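Local structure of diol-dehydratase (Roseburia inulinivorans, 5I2A) at residues Ile9-Ser12 with Asp13-Arg17; Phe111-Ser114 with Glu115-Lys119; Val696-Asn699 with Val700-Ala704. The protein probably acts as a B12-independent, glycyl radical lyase that dehydrates 1,2-propanediol. All blocks are in the same frame, centred on the assembly; numbering follows the deposited sequence.

In the fold
Each of the three contacts pairs a loop with the first turn of the helix it enters, so each closes within a few residues; they follow in series, and none nests in or crosses another. From the N terminus, contact 1 starts helix 14-22 and holds it beside helices 309-323 and 362-374. Contact 2, its centre about 34 Å from that of contact 1, starts helix 115-125 after an extended approach whose backbone bonds to Pro27 and Ile29. Much later, contact 3 leads from strand 688-689 into the short helix 699-703, the deepest of the three in the chain, among strands 454-457 and 548-556 and helix 827-835. Contacts 2 and 3 approach to about 13 Å between nearest atoms.

Contact 1 of 3, residues Ile9-Ser12 with Asp13-Arg17; sequences IAKS and DRIKR
Ser12 OG stands obliquely to the guanidinium of Arg14 and comes within 3.5 Å of CB at the root of the same side chain. The second guanidinium, that of Arg17, has Asp13 O over one face, displaced toward the rim. At its edge, in plane, lies Asp13 OD2, 3.0 Å from Arg17 NH1, but this salt bridge holds for one of two deposited positions of Asp13 and is tentative; NE of Arg17 has another acidic partner in Glu71. Capping is the task of Ser12: its OG, turned away from its own N (chi1 168°), accepts from Arg14 N at 3.2 Å. Its carbonyl oxygen takes Ile15 N at 3.3 Å, and also a water at 2.8 Å that accepts from Lys16 N at 3.0 Å. Thus the water supplies a link that the tightly turned backbone does not make directly. Beside this polar turn, CG of Lys11 lies 4.2 Å from CG1 of Ile15, and Lys11 NZ goes on to His373 O. Glu314 binds both Ser12 OG and Arg14 NE, while Glu243 pairs with Arg14 NH2. The serine hydroxyl therefore serves the helix start and the acidic surroundings of the buried Arg14 together, and the acidic partners probably compensate much of the charge that Arg14 carries inside.

Contact 2 of 3, residues Phe111-Ser114 with Glu115-Lys119; sequences FYIS and EETKK
Ile113 and Thr117 meet through their aliphatic branches: CG1 of Ile113 sits 3.6 Å from CG2 of Thr117, the two side chains crossing at a slant. The isoleucine reaches the helix because its CG1 branch is swung away from its own backbone N (chi1 -177°), which carries CD1 on to Lys118, 3.9 Å from CG of that lysine. Thr117 thus shows two sides, its methyl group to Ile113 and its hydroxyl to Ser114, the N-cap residue. Ser114 OG, set between its backbone N and carbonyl carbon (chi1 72°), stands 3.0 Å from Thr117 OG1. A water accepts from Thr117 OG1 at 2.6 Å and also from Ser114 N, tying the cap to the first turn. The main chain closes with the bond from Lys118 N to Ser114 O, 3.0 Å. Beyond CG the lysine runs extended past this carbonyl and that of Ile113. Its NZ is shared between Glu115 OE1, met at 2.8 Å on the syn side of the carboxylate, and Glu101, the stronger partner. Another water joins Glu115 OE1 to Ile113 O, 2.8 Å from the latter. Upstream, the backbone of Phe111 bonds to Val103 and that of Tyr112 to Pro27 and Ile29, so the start of helix 115-125 is fastened to the chain just beyond helix 94-97 and to the connection between helices 14-22 and 32-43.

Contact 3 of 3, residues Val696-Asn699 with Val700-Ala704; sequences VSAN and VPLGA
Ala698 and Leu702 are joined at the backbone, where Leu702 N gives its hydrogen to Ala698 O at 2.9 Å, and at the side chain, where CD1 of Leu702 comes to 4.3 Å from CB of Ala698. One residue on, Gly703 N bonds to Asn699 O at 3.0 Å. Pro701 has no N-H to offer; its ring CD instead packs 3.4 Å from Ser697 O, and its CG lies 4.4 Å from CB of Ala698. Asn699 CG sits between its own backbone N and carbonyl carbon (chi1 62°), which folds the amide back over Val700 N, 3.3 Å from CG.

Farther out, Asn699 ND2 bonds to Asp832 OD2 and Val719 O, and Ser697 OG to Glu336 O and Ala339 N. Strands 454-457 and 548-556 back Ala698 and Leu702, whereas helix 827-835 meets Val700. A proline in the opening turn, where amides lack helical acceptors, is a familiar way to start a helix. Val696 and Ser697 touch Tyr818, next to Gly817, so the loop leading into this short helix borders the segment of the predicted glycyl radical, the loop characteristic of the family.

Contact 1 of 3, residues Ile9-Ser12 with Asp13-Arg17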
# COMPACT_ATOMS: atom_id res chain seq x y z
N ILE A 9 21.22 -32.67 35.88
CA ILE A 9 21.41 -31.70 36.95
C ILE A 9 20.16 -31.65 37.83
O ILE A 9 19.05 -31.83 37.33
CB ILE A 9 21.74 -30.32 36.38
CG1 ILE A 9 23.05 -30.38 35.59
CG2 ILE A 9 21.85 -29.28 37.46
CD1 ILE A 9 23.28 -29.20 34.68
N ALA A 10 20.34 -31.45 39.13
CA ALA A 10 19.22 -31.52 40.07
C ALA A 10 18.18 -30.44 39.80
O ALA A 10 18.48 -29.39 39.23
CB ALA A 10 19.72 -31.41 41.52
N LYS A 11 16.96 -30.73 40.22
CA LYS A 11 15.85 -29.82 40.08
C LYS A 11 15.62 -29.01 41.36
O LYS A 11 15.45 -29.58 42.43
CB LYS A 11 14.58 -30.60 39.72
CG LYS A 11 13.31 -29.73 39.63
CD LYS A 11 12.16 -30.49 38.99
CE LYS A 11 11.05 -30.77 39.97
NZ LYS A 11 9.74 -30.91 39.28
N SER A 12 15.61 -27.68 41.23
CA SER A 12 15.29 -26.79 42.34
C SER A 12 13.84 -26.91 42.80
O SER A 12 12.94 -27.17 41.99
CB SER A 12 15.59 -25.34 41.95
OG SER A 12 15.03 -24.44 42.89
N ASP A 13 13.60 -26.71 44.09
CA ASP A 13 12.26 -26.83 44.66
C ASP A 13 11.37 -25.67 44.22
O ASP A 13 10.15 -25.74 44.35
CB ASP A 13 12.32 -26.92 46.20
CG ASP A 13 12.84 -25.64 46.85
OD1 ASP A 13 13.78 -25.01 46.32
OD2 ASP A 13 12.30 -25.26 47.91
N ARG A 14 11.98 -24.62 43.69
CA ARG A 14 11.24 -23.48 43.14
C ARG A 14 10.32 -23.89 41.99
O ARG A 14 9.20 -23.39 41.87
CB ARG A 14 12.23 -22.41 42.64
CG ARG A 14 11.59 -21.12 42.12
CD ARG A 14 12.60 -20.30 41.33
NE ARG A 14 13.91 -20.24 41.99
CZ ARG A 14 14.30 -19.25 42.79
NH1 ARG A 14 13.49 -18.22 43.03
NH2 ARG A 14 15.49 -19.29 43.35
N ILE A 15 10.79 -24.82 41.16
CA ILE A 15 10.13 -25.11 39.89
C ILE A 15 8.68 -25.57 40.05
O ILE A 15 7.79 -25.03 39.41
CB ILE A 15 10.92 -26.18 39.09
CG1 ILE A 15 12.36 -25.71 38.88
CG2 ILE A 15 10.23 -26.50 37.77
CD1 ILE A 15 12.50 -24.25 38.43
N LYS A 16 8.43 -26.54 40.91
CA LYS A 16 7.07 -27.02 41.11
C LYS A 16 6.14 -25.92 41.61
O LYS A 16 4.96 -25.88 41.25
CB LYS A 16 7.04 -28.21 42.08
CG LYS A 16 5.64 -28.72 42.35
CD LYS A 16 5.66 -30.02 43.14
CE LYS A 16 4.32 -30.74 43.05
NZ LYS A 16 3.24 -29.95 43.69
N ARG A 17 6.66 -25.02 42.43
CA ARG A 17 5.82 -23.93 42.91
C ARG A 17 5.52 -22.93 41.78
O ARG A 17 4.41 -22.42 41.69
CB ARG A 17 6.48 -23.22 44.10
CG ARG A 17 6.71 -24.16 45.32
CD ARG A 17 7.02 -23.38 46.60
NE ARG A 17 8.32 -22.75 46.55
CZ ARG A 17 9.46 -23.33 46.93
NH1 ARG A 17 9.43 -24.57 47.41
NH2 ARG A 17 10.61 -22.68 46.84
O HOH W 1 10.40 -28.43 42.04

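Contact 2 of 3, residues Phe111-Ser114 with Glu115-Lys119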
# COMPACT_ATOMS: atom_id res chain seq x y z
N PHE A 111 -11.72 -19.95 28.23
CA PHE A 111 -11.09 -18.81 28.88
C PHE A 111 -12.10 -18.08 29.76
O PHE A 111 -13.24 -17.87 29.34
CB PHE A 111 -10.53 -17.80 27.86
CG PHE A 111 -9.23 -18.19 27.23
CD1 PHE A 111 -9.19 -19.09 26.18
CD2 PHE A 111 -8.05 -17.60 27.64
CE1 PHE A 111 -7.99 -19.43 25.57
CE2 PHE A 111 -6.84 -17.94 27.05
CZ PHE A 111 -6.81 -18.86 26.00
N TYR A 112 -11.70 -17.65 30.95
CA TYR A 112 -12.56 -16.79 31.76
C TYR A 112 -12.49 -15.36 31.24
O TYR A 112 -11.43 -14.89 30.85
CB TYR A 112 -12.16 -16.83 33.24
CG TYR A 112 -12.83 -15.75 34.08
CD1 TYR A 112 -14.20 -15.79 34.35
CD2 TYR A 112 -12.10 -14.69 34.60
CE1 TYR A 112 -14.81 -14.79 35.13
CE2 TYR A 112 -12.70 -13.70 35.37
CZ TYR A 112 -14.06 -13.76 35.63
OH TYR A 112 -14.63 -12.77 36.39
N ILE A 113 -13.63 -14.68 31.21
CA ILE A 113 -13.65 -13.26 30.91
C ILE A 113 -14.67 -12.54 31.81
O ILE A 113 -15.83 -12.94 31.90
CB ILE A 113 -13.95 -12.99 29.40
CG1 ILE A 113 -13.90 -11.49 29.10
CG2 ILE A 113 -15.28 -13.61 28.98
CD1 ILE A 113 -14.04 -11.17 27.58
N SER A 114 -14.21 -11.49 32.49
CA SER A 114 -15.03 -10.80 33.48
C SER A 114 -16.01 -9.87 32.79
O SER A 114 -15.84 -9.54 31.62
CB SER A 114 -14.17 -10.00 34.45
OG SER A 114 -13.62 -8.86 33.81
N GLU A 115 -17.03 -9.44 33.53
CA GLU A 115 -18.02 -8.52 32.98
C GLU A 115 -17.36 -7.20 32.64
O GLU A 115 -17.69 -6.60 31.63
CB GLU A 115 -19.19 -8.30 33.96
CG GLU A 115 -20.06 -9.53 34.17
CD GLU A 115 -20.53 -10.14 32.86
OE1 GLU A 115 -20.20 -11.31 32.59
OE2 GLU A 115 -21.20 -9.44 32.09
N GLU A 116 -16.42 -6.75 33.46
CA GLU A 116 -15.76 -5.49 33.18
C GLU A 116 -14.86 -5.61 31.94
O GLU A 116 -14.75 -4.67 31.15
CB GLU A 116 -14.95 -5.02 34.39
CG GLU A 116 -14.24 -3.69 34.18
CD GLU A 116 -15.19 -2.51 34.01
OE1 GLU A 116 -16.38 -2.62 34.40
OE2 GLU A 116 -14.74 -1.46 33.50
N THR A 117 -14.23 -6.77 31.75
CA THR A 117 -13.40 -6.98 30.56
C THR A 117 -14.27 -6.95 29.30
O THR A 117 -13.91 -6.32 28.33
CB THR A 117 -12.60 -8.28 30.64
OG1 THR A 117 -11.63 -8.15 31.69
CG2 THR A 117 -11.85 -8.56 29.32
N LYS A 118 -15.44 -7.59 29.34
CA LYS A 118 -16.36 -7.52 28.22
C LYS A 118 -16.69 -6.07 27.85
O LYS A 118 -16.64 -5.70 26.67
CB LYS A 118 -17.66 -8.27 28.52
CG LYS A 118 -17.51 -9.78 28.72
CD LYS A 118 -18.85 -10.37 29.16
CE LYS A 118 -18.75 -11.82 29.60
NZ LYS A 118 -20.11 -12.35 29.98
N LYS A 119 -17.01 -5.26 28.85
CA LYS A 119 -17.36 -3.86 28.59
C LYS A 119 -16.20 -3.10 27.98
O LYS A 119 -16.38 -2.31 27.06
CB LYS A 119 -17.83 -3.16 29.87
CG LYS A 119 -19.14 -3.72 30.43
CD LYS A 119 -20.09 -4.21 29.33
CE LYS A 119 -20.83 -3.05 28.64
NZ LYS A 119 -21.92 -3.53 27.73
O HOH W 2 -18.15 -12.89 33.51
O HOH W 3 -11.33 -10.73 32.20

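Contact 3 of 3, residues Val696-Asn699 with Val700-Ala704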
# COMPACT_ATOMS: atom_id res chain seq x y z
N VAL A 696 -1.89 -30.71 13.09
CA VAL A 696 -2.13 -30.08 14.39
C VAL A 696 -3.24 -30.91 15.06
O VAL A 696 -3.11 -32.12 15.10
CB VAL A 696 -2.47 -28.59 14.28
CG1 VAL A 696 -2.18 -27.90 15.63
CG2 VAL A 696 -1.63 -27.93 13.19
N SER A 697 -4.33 -30.30 15.54
CA SER A 697 -5.42 -31.15 16.04
C SER A 697 -6.63 -31.10 15.10
O SER A 697 -7.72 -31.55 15.44
CB SER A 697 -5.83 -30.75 17.47
OG SER A 697 -6.49 -29.49 17.52
N ALA A 698 -6.41 -30.58 13.89
CA ALA A 698 -7.51 -30.24 12.98
C ALA A 698 -8.05 -31.42 12.18
O ALA A 698 -9.03 -31.27 11.45
CB ALA A 698 -7.07 -29.13 12.02
N ASN A 699 -7.42 -32.59 12.31
CA ASN A 699 -7.92 -33.76 11.62
C ASN A 699 -9.27 -34.19 12.22
O ASN A 699 -10.07 -34.78 11.53
CB ASN A 699 -6.92 -34.91 11.68
CG ASN A 699 -6.65 -35.37 13.10
OD1 ASN A 699 -6.29 -34.58 13.96
ND2 ASN A 699 -6.87 -36.65 13.36
N VAL A 700 -9.51 -33.83 13.47
CA VAL A 700 -10.81 -34.13 14.08
C VAL A 700 -11.93 -33.21 13.52
O VAL A 700 -12.88 -33.72 12.95
CB VAL A 700 -10.72 -34.04 15.62
CG1 VAL A 700 -12.10 -34.13 16.26
CG2 VAL A 700 -9.77 -35.13 16.13
N PRO A 701 -11.79 -31.86 13.61
CA PRO A 701 -12.86 -31.09 12.96
C PRO A 701 -12.94 -31.23 11.43
O PRO A 701 -14.05 -31.16 10.90
CB PRO A 701 -12.54 -29.63 13.34
CG PRO A 701 -11.07 -29.64 13.71
CD PRO A 701 -10.86 -30.99 14.36
N LEU A 702 -11.83 -31.46 10.73
CA LEU A 702 -11.93 -31.63 9.29
C LEU A 702 -12.67 -32.92 8.96
O LEU A 702 -13.51 -32.96 8.06
CB LEU A 702 -10.55 -31.61 8.61
CG LEU A 702 -10.14 -30.26 8.02
CD1 LEU A 702 -10.14 -29.15 9.08
CD2 LEU A 702 -8.76 -30.36 7.34
N GLY A 703 -12.38 -33.98 9.72
CA GLY A 703 -13.11 -35.22 9.57
C GLY A 703 -14.61 -35.08 9.83
O GLY A 703 -15.43 -35.74 9.20
N ALA A 704 -14.96 -34.20 10.77
CA ALA A 704 -16.36 -33.93 11.08
C ALA A 704 -17.08 -33.26 9.90
O ALA A 704 -18.29 -33.23 9.87
CB ALA A 704 -16.47 -33.05 12.34